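Local coordinates for putative heme binding protein (Tannerella forsythia, PDB 6EU8) that probably binds heme, as a member of the HmuY-like family of bacterial hemophore-like proteins, and is seen here in its heme-less form, at residues V46-K51 against K125-V130; S94-L99 against Y169-F174. One frame throughout, in Å; residues are numbered along the deposited sequence.

Contact 1: residues V46-K51 against K125-V130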
loop_
_atom_site.group_PDB
_atom_site.type_symbol
_atom_site.label_atom_id
_atom_site.label_comp_id
_atom_site.label_asym_id
_atom_site.label_seq_id
_atom_site.Cartn_x
_atom_site.Cartn_y
_atom_site.Cartn_z
ATOM N N VAL A 46 22.135 -1.089 3.657
ATOM C CA VAL A 46 22.558 -2.446 3.208
ATOM C C VAL A 46 22.881 -3.254 4.448
ATOM O O VAL A 46 23.712 -2.858 5.277
ATOM C CB VAL A 46 23.759 -2.370 2.250
ATOM C CG1 VAL A 46 24.250 -3.762 1.831
ATOM C CG2 VAL A 46 23.426 -1.570 1.021
ATOM N N MET A 47 22.178 -4.371 4.620
ATOM C CA MET A 47 22.394 -5.281 5.745
ATOM C C MET A 47 23.278 -6.408 5.223
ATOM O O MET A 47 22.995 -6.980 4.171
ATOM C CB MET A 47 21.077 -5.876 6.235
ATOM C CG MET A 47 20.112 -4.877 6.799
ATOM S SD MET A 47 20.809 -4.140 8.299
ATOM C CE MET A 47 19.919 -2.614 8.182
ATOM N N LYS A 48 24.376 -6.678 5.931
ATOM C CA LYS A 48 25.322 -7.745 5.570
ATOM C C LYS A 48 25.631 -8.494 6.862
ATOM O O LYS A 48 26.031 -7.886 7.860
ATOM C CB LYS A 48 26.599 -7.148 4.958
ATOM C CG LYS A 48 27.799 -8.099 4.858
ATOM C CD LYS A 48 27.741 -8.947 3.604
ATOM C CE LYS A 48 28.808 -10.040 3.636
ATOM N NZ LYS A 48 28.753 -10.827 2.380
ATOM N N ASN A 49 25.432 -9.816 6.849
ATOM C CA ASN A 49 25.674 -10.662 8.009
ATOM C C ASN A 49 24.911 -10.222 9.262
ATOM O O ASN A 49 25.429 -10.323 10.383
ATOM C CB ASN A 49 27.180 -10.771 8.304
ATOM C CG ASN A 49 27.968 -11.404 7.169
ATOM O OD1 ASN A 49 27.411 -12.042 6.267
ATOM N ND2 ASN A 49 29.284 -11.227 7.202
ATOM N N GLY A 50 23.684 -9.738 9.062
ATOM C CA GLY A 50 22.787 -9.329 10.137
ATOM C C GLY A 50 23.021 -7.966 10.767
ATOM O O GLY A 50 22.378 -7.634 11.755
ATOM N N LYS A 51 23.931 -7.178 10.212
ATOM C CA LYS A 51 24.173 -5.834 10.743
ATOM C C LYS A 51 24.227 -4.790 9.637
ATOM O O LYS A 51 24.543 -5.085 8.473
ATOM C CB LYS A 51 25.452 -5.793 11.584
ATOM C CG LYS A 51 26.742 -6.001 10.802
ATOM C CD LYS A 51 27.810 -6.709 11.630
ATOM C CE LYS A 51 28.235 -5.881 12.833
ATOM N NZ LYS A 51 29.465 -6.429 13.472
ATOM N N LYS A 125 24.894 -14.378 -0.113
ATOM C CA LYS A 125 25.944 -13.683 0.627
ATOM C C LYS A 125 25.446 -12.965 1.901
ATOM O O LYS A 125 26.168 -12.113 2.453
ATOM C CB LYS A 125 26.617 -12.639 -0.278
ATOM C CG LYS A 125 27.221 -13.153 -1.575
ATOM C CD LYS A 125 27.753 -11.965 -2.373
ATOM C CE LYS A 125 28.574 -12.405 -3.574
ATOM N NZ LYS A 125 29.893 -12.978 -3.188
ATOM N N SER A 126 24.247 -13.334 2.371
ATOM C CA SER A 126 23.570 -12.743 3.512
ATOM C C SER A 126 23.467 -11.209 3.415
ATOM O O SER A 126 23.728 -10.515 4.398
ATOM C CB SER A 126 24.221 -13.182 4.817
ATOM O OG SER A 126 24.229 -14.611 4.883
ATOM N N LYS A 127 23.074 -10.727 2.242
ATOM C CA LYS A 127 23.007 -9.283 1.955
ATOM C C LYS A 127 21.679 -8.908 1.318
ATOM O O LYS A 127 21.207 -9.540 0.365
ATOM C CB LYS A 127 24.148 -8.863 1.040
ATOM C CG LYS A 127 24.143 -7.387 0.662
ATOM C CD LYS A 127 25.535 -6.882 0.327
ATOM C CE LYS A 127 26.052 -7.502 -0.937
ATOM N NZ LYS A 127 27.346 -6.845 -1.276
ATOM N N PHE A 128 21.089 -7.807 1.814
ATOM C CA PHE A 128 19.853 -7.262 1.223
ATOM C C PHE A 128 19.717 -5.796 1.685
ATOM O O PHE A 128 20.446 -5.390 2.586
ATOM C CB PHE A 128 18.612 -8.064 1.602
ATOM C CG PHE A 128 18.392 -8.216 3.085
ATOM C CD1 PHE A 128 17.712 -7.243 3.822
ATOM C CD2 PHE A 128 18.859 -9.362 3.773
ATOM C CE1 PHE A 128 17.551 -7.377 5.195
ATOM C CE2 PHE A 128 18.677 -9.493 5.143
ATOM C CZ PHE A 128 18.012 -8.513 5.859
ATOM N N THR A 129 18.844 -5.038 1.023
ATOM C CA THR A 129 18.718 -3.575 1.302
ATOM C C THR A 129 17.323 -3.238 1.824
ATOM O O THR A 129 16.312 -3.667 1.256
ATOM C CB THR A 129 19.013 -2.771 0.037
ATOM O OG1 THR A 129 20.254 -3.237 -0.531
ATOM C CG2 THR A 129 19.179 -1.246 0.340
ATOM N N VAL A 130 17.274 -2.442 2.889
ATOM C CA VAL A 130 16.006 -1.979 3.517
ATOM C C VAL A 130 15.904 -0.444 3.559
ATOM O O VAL A 130 16.894 0.267 3.580
ATOM C CB VAL A 130 15.834 -2.528 4.931
ATOM C CG1 VAL A 130 15.637 -4.055 4.896
ATOM C CG2 VAL A 130 17.017 -2.198 5.826
HETATM O O HOH W 1 28.959 -9.203 -0.013
HETATM O O HOH W 2 28.334 -13.718 4.228
#
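In the Met47-Phe128 pair, Phe128 carries CG between its backbone N and carbonyl carbon (chi1 56°), the crowded position, while Met47 sets CG anti to its carbonyl carbon (chi1 -64°). Met47 CB sits over one face of the Phe128 ring, displaced toward the rim, in a CH-pi contact 4.2 Å from the ring centroid. Met47 CG touches the rim atom CE1, and farther along, Met47 CE reaches Val130 CG2 at 3.8 Å, the two side chains crossing at about a right angle. Behind these groups strands 44-48 and 127-136 pair antiparallel. Met47 and Phe128 form the hydrogen-bonded pair, with Met47 N to Phe128 O at 2.9 Å and a return bond from Phe128 N to Met47 O. Val46 with Thr129 and Lys48 with Lys127 are the flanking non-hydrogen-bonded pairs. Their side chains occupy the other face, where Val46 CG1 packs on Lys127 CD at 3.7 Å. Strands 44-48 and 51-56 form a beta hairpin closed by a type I' turn from Lys48 to Lys51, and Asn49 N of that turn binds Ser126 O. Ser126, at positive phi, closes helix 120-124 as the C-prime residue of a Schellman motif, so this pairing begins where the helix ends. Lys48 NZ donates to Lys125 O at 2.9 Å, in the carbonyl plane and on a lone pair. One water donates to that same oxygen and to Asn49 OD1; another accepts from both Lys48 NZ and Lys127 NZ, two nitrogens that stay 5.6 Å apart. The ammonium of Lys48 thus probably offsets the partial negative charge of the carbonyl at the helix C-terminus, while the intervening water should ease its repulsion with Lys127.

Contact 2: residues S94-L99 against Y169-F174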
loop_
_atom_site.group_PDB
_atom_site.type_symbol
_atom_site.label_atom_id
_atom_site.label_comp_id
_atom_site.label_asym_id
_atom_site.label_seq_id
_atom_site.Cartn_x
_atom_site.Cartn_y
_atom_site.Cartn_z
ATOM N N SER A 94 -22.596 -2.925 -0.471
ATOM C CA SER A 94 -23.977 -2.536 -0.074
ATOM C C SER A 94 -24.317 -2.817 1.405
ATOM O O SER A 94 -25.267 -2.239 1.945
ATOM C CB SER A 94 -25.017 -3.179 -1.008
ATOM O OG SER A 94 -24.952 -4.590 -1.011
ATOM N N LYS A 95 -23.544 -3.686 2.065
ATOM C CA LYS A 95 -23.714 -3.990 3.492
ATOM C C LYS A 95 -22.949 -3.073 4.449
ATOM O O LYS A 95 -23.107 -3.180 5.658
ATOM C CB LYS A 95 -23.279 -5.430 3.764
ATOM C CG LYS A 95 -23.980 -6.490 2.926
ATOM C CD LYS A 95 -25.335 -6.846 3.498
ATOM C CE LYS A 95 -25.990 -7.970 2.707
ATOM N NZ LYS A 95 -26.752 -8.867 3.612
ATOM N N VAL A 96 -22.084 -2.204 3.916
ATOM C CA VAL A 96 -21.356 -1.220 4.715
ATOM C C VAL A 96 -22.135 0.077 4.526
ATOM O O VAL A 96 -22.090 0.668 3.453
ATOM C CB VAL A 96 -19.897 -1.085 4.219
ATOM C CG1 VAL A 96 -19.135 -0.047 5.023
ATOM C CG2 VAL A 96 -19.196 -2.450 4.278
ATOM N N THR A 97 -22.905 0.465 5.541
ATOM C CA THR A 97 -23.807 1.608 5.402
ATOM C C THR A 97 -23.089 2.838 5.926
ATOM O O THR A 97 -22.763 2.920 7.113
ATOM C CB THR A 97 -25.186 1.380 6.081
ATOM O OG1 THR A 97 -25.021 0.814 7.386
ATOM C CG2 THR A 97 -26.035 0.425 5.236
ATOM N N GLY A 98 -22.805 3.767 5.018
ATOM C CA GLY A 98 -22.156 5.026 5.378
ATOM C C GLY A 98 -20.738 4.812 5.860
ATOM O O GLY A 98 -20.078 3.850 5.461
ATOM N N LEU A 99 -20.276 5.720 6.713
ATOM C CA LEU A 99 -18.978 5.616 7.346
ATOM C C LEU A 99 -19.176 4.907 8.679
ATOM O O LEU A 99 -19.751 5.493 9.607
ATOM C CB LEU A 99 -18.379 7.010 7.571
ATOM C CG LEU A 99 -17.021 7.128 8.260
ATOM C CD1 LEU A 99 -15.931 6.389 7.492
ATOM C CD2 LEU A 99 -16.668 8.604 8.379
ATOM N N TYR A 169 -13.738 9.443 2.447
ATOM C CA TYR A 169 -13.520 8.029 2.825
ATOM C C TYR A 169 -13.819 7.095 1.666
ATOM O O TYR A 169 -14.505 7.454 0.722
ATOM C CB TYR A 169 -14.327 7.652 4.066
ATOM C CG TYR A 169 -15.827 7.754 3.902
ATOM C CD1 TYR A 169 -16.501 8.954 4.188
ATOM C CD2 TYR A 169 -16.589 6.646 3.525
ATOM C CE1 TYR A 169 -17.884 9.036 4.066
ATOM C CE2 TYR A 169 -17.973 6.734 3.381
ATOM C CZ TYR A 169 -18.610 7.926 3.660
ATOM O OH TYR A 169 -19.988 8.021 3.533
ATOM N N ALA A 170 -13.215 5.900 1.711
ATOM C CA ALA A 170 -13.496 4.857 0.714
ATOM C C ALA A 170 -13.727 3.506 1.360
ATOM O O ALA A 170 -13.146 3.174 2.407
ATOM C CB ALA A 170 -12.367 4.749 -0.276
ATOM N N LYS A 171 -14.618 2.752 0.707
ATOM C CA LYS A 171 -14.738 1.299 0.872
ATOM C C LYS A 171 -13.878 0.659 -0.189
ATOM O O LYS A 171 -13.987 0.989 -1.379
ATOM C CB LYS A 171 -16.192 0.868 0.663
ATOM C CG LYS A 171 -17.206 1.585 1.552
ATOM C CD LYS A 171 -18.611 1.181 1.130
ATOM C CE LYS A 171 -19.651 2.241 1.431
ATOM N NZ LYS A 171 -20.958 1.763 0.874
ATOM N N ILE A 172 -13.017 -0.287 0.218
ATOM C CA ILE A 172 -12.072 -0.936 -0.697
ATOM C C ILE A 172 -12.132 -2.472 -0.553
ATOM O O ILE A 172 -12.106 -2.973 0.568
ATOM C CB ILE A 172 -10.615 -0.455 -0.417
ATOM C CG1 ILE A 172 -10.485 1.090 -0.502
ATOM C CG2 ILE A 172 -9.656 -1.136 -1.378
ATOM C CD1 ILE A 172 -9.108 1.654 -0.147
ATOM N N LYS A 173 -12.268 -3.168 -1.680
ATOM C CA LYS A 173 -12.181 -4.636 -1.717
ATOM C C LYS A 173 -11.094 -5.013 -2.707
ATOM O O LYS A 173 -11.188 -4.739 -3.908
ATOM C CB LYS A 173 -13.524 -5.261 -2.140
ATOM C CG LYS A 173 -13.501 -6.794 -2.087
ATOM C CD LYS A 173 -14.801 -7.394 -1.574
ATOM C CE LYS A 173 -14.889 -8.892 -1.886
ATOM N NZ LYS A 173 -15.531 -9.675 -0.786
ATOM N N PHE A 174 -10.029 -5.667 -2.210
ATOM C CA PHE A 174 -8.932 -6.123 -3.062
ATOM C C PHE A 174 -9.363 -7.393 -3.773
ATOM O O PHE A 174 -10.043 -8.222 -3.176
ATOM C CB PHE A 174 -7.636 -6.353 -2.271
ATOM C CG PHE A 174 -7.045 -5.083 -1.699
ATOM C CD1 PHE A 174 -7.456 -4.616 -0.460
ATOM C CD2 PHE A 174 -6.089 -4.349 -2.411
ATOM C CE1 PHE A 174 -6.950 -3.435 0.073
ATOM C CE2 PHE A 174 -5.587 -3.168 -1.880
ATOM C CZ PHE A 174 -6.007 -2.727 -0.631
#
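Leu99 lies across the Tyr169 ring, where the loop between strands 84-87 and 105-111 folds over the start of strand 169-178 in the large antiparallel sheet of this HmuY-family fold. The two side chains cross obliquely. Leu99 CB stands above the middle of one ring face, a CH-pi contact 4.0 Å from the centroid and 11° off the normal, while CD1 reaches back to Tyr169 CG at 3.8 Å, at the root of the ring. CG of Tyr169 lies between its backbone N and carbonyl carbon (chi1 62°). At the far end of the ring, Tyr169 OH is 4.0 Å from Gly98 C and 3.9 Å from Leu99 N. Two residues along the strand, Lys171 runs extended beyond CG and slides past Val96 in the opposite direction, its CD 4.0 Å from Val96 CB. Val96 and Leu99 also touch Val161 on the adjacent strand 160-163, so the loop packs on two neighbouring strands. The end of Lys171 has further, weaker partners in Phe93 O and, as a long ion pair, Glu192. Its firm bond across the contact runs from NZ to Val96 O at 3.0 Å, in the plane of the carbonyl.

Overall arrangement
Both contacts are surface contacts on the same large antiparallel sheet, on opposite sides of the chain's centre, with their own centres about 41 Å apart and nearest atoms about 22 Å apart. They share no strand. Contact 1 joins two neighbouring strands edge to edge, so main-chain hydrogen bonds do much of the work and side chains add packing on both faces. Contact 2 lays a loop over a strand and relies on side chains, with one lysine-to-carbonyl bond beside apolar packing on an aromatic face. A lysine ammonium bound to a main-chain carbonyl recurs in both, supplemented by waters in contact 1. Their segments alternate along the chain.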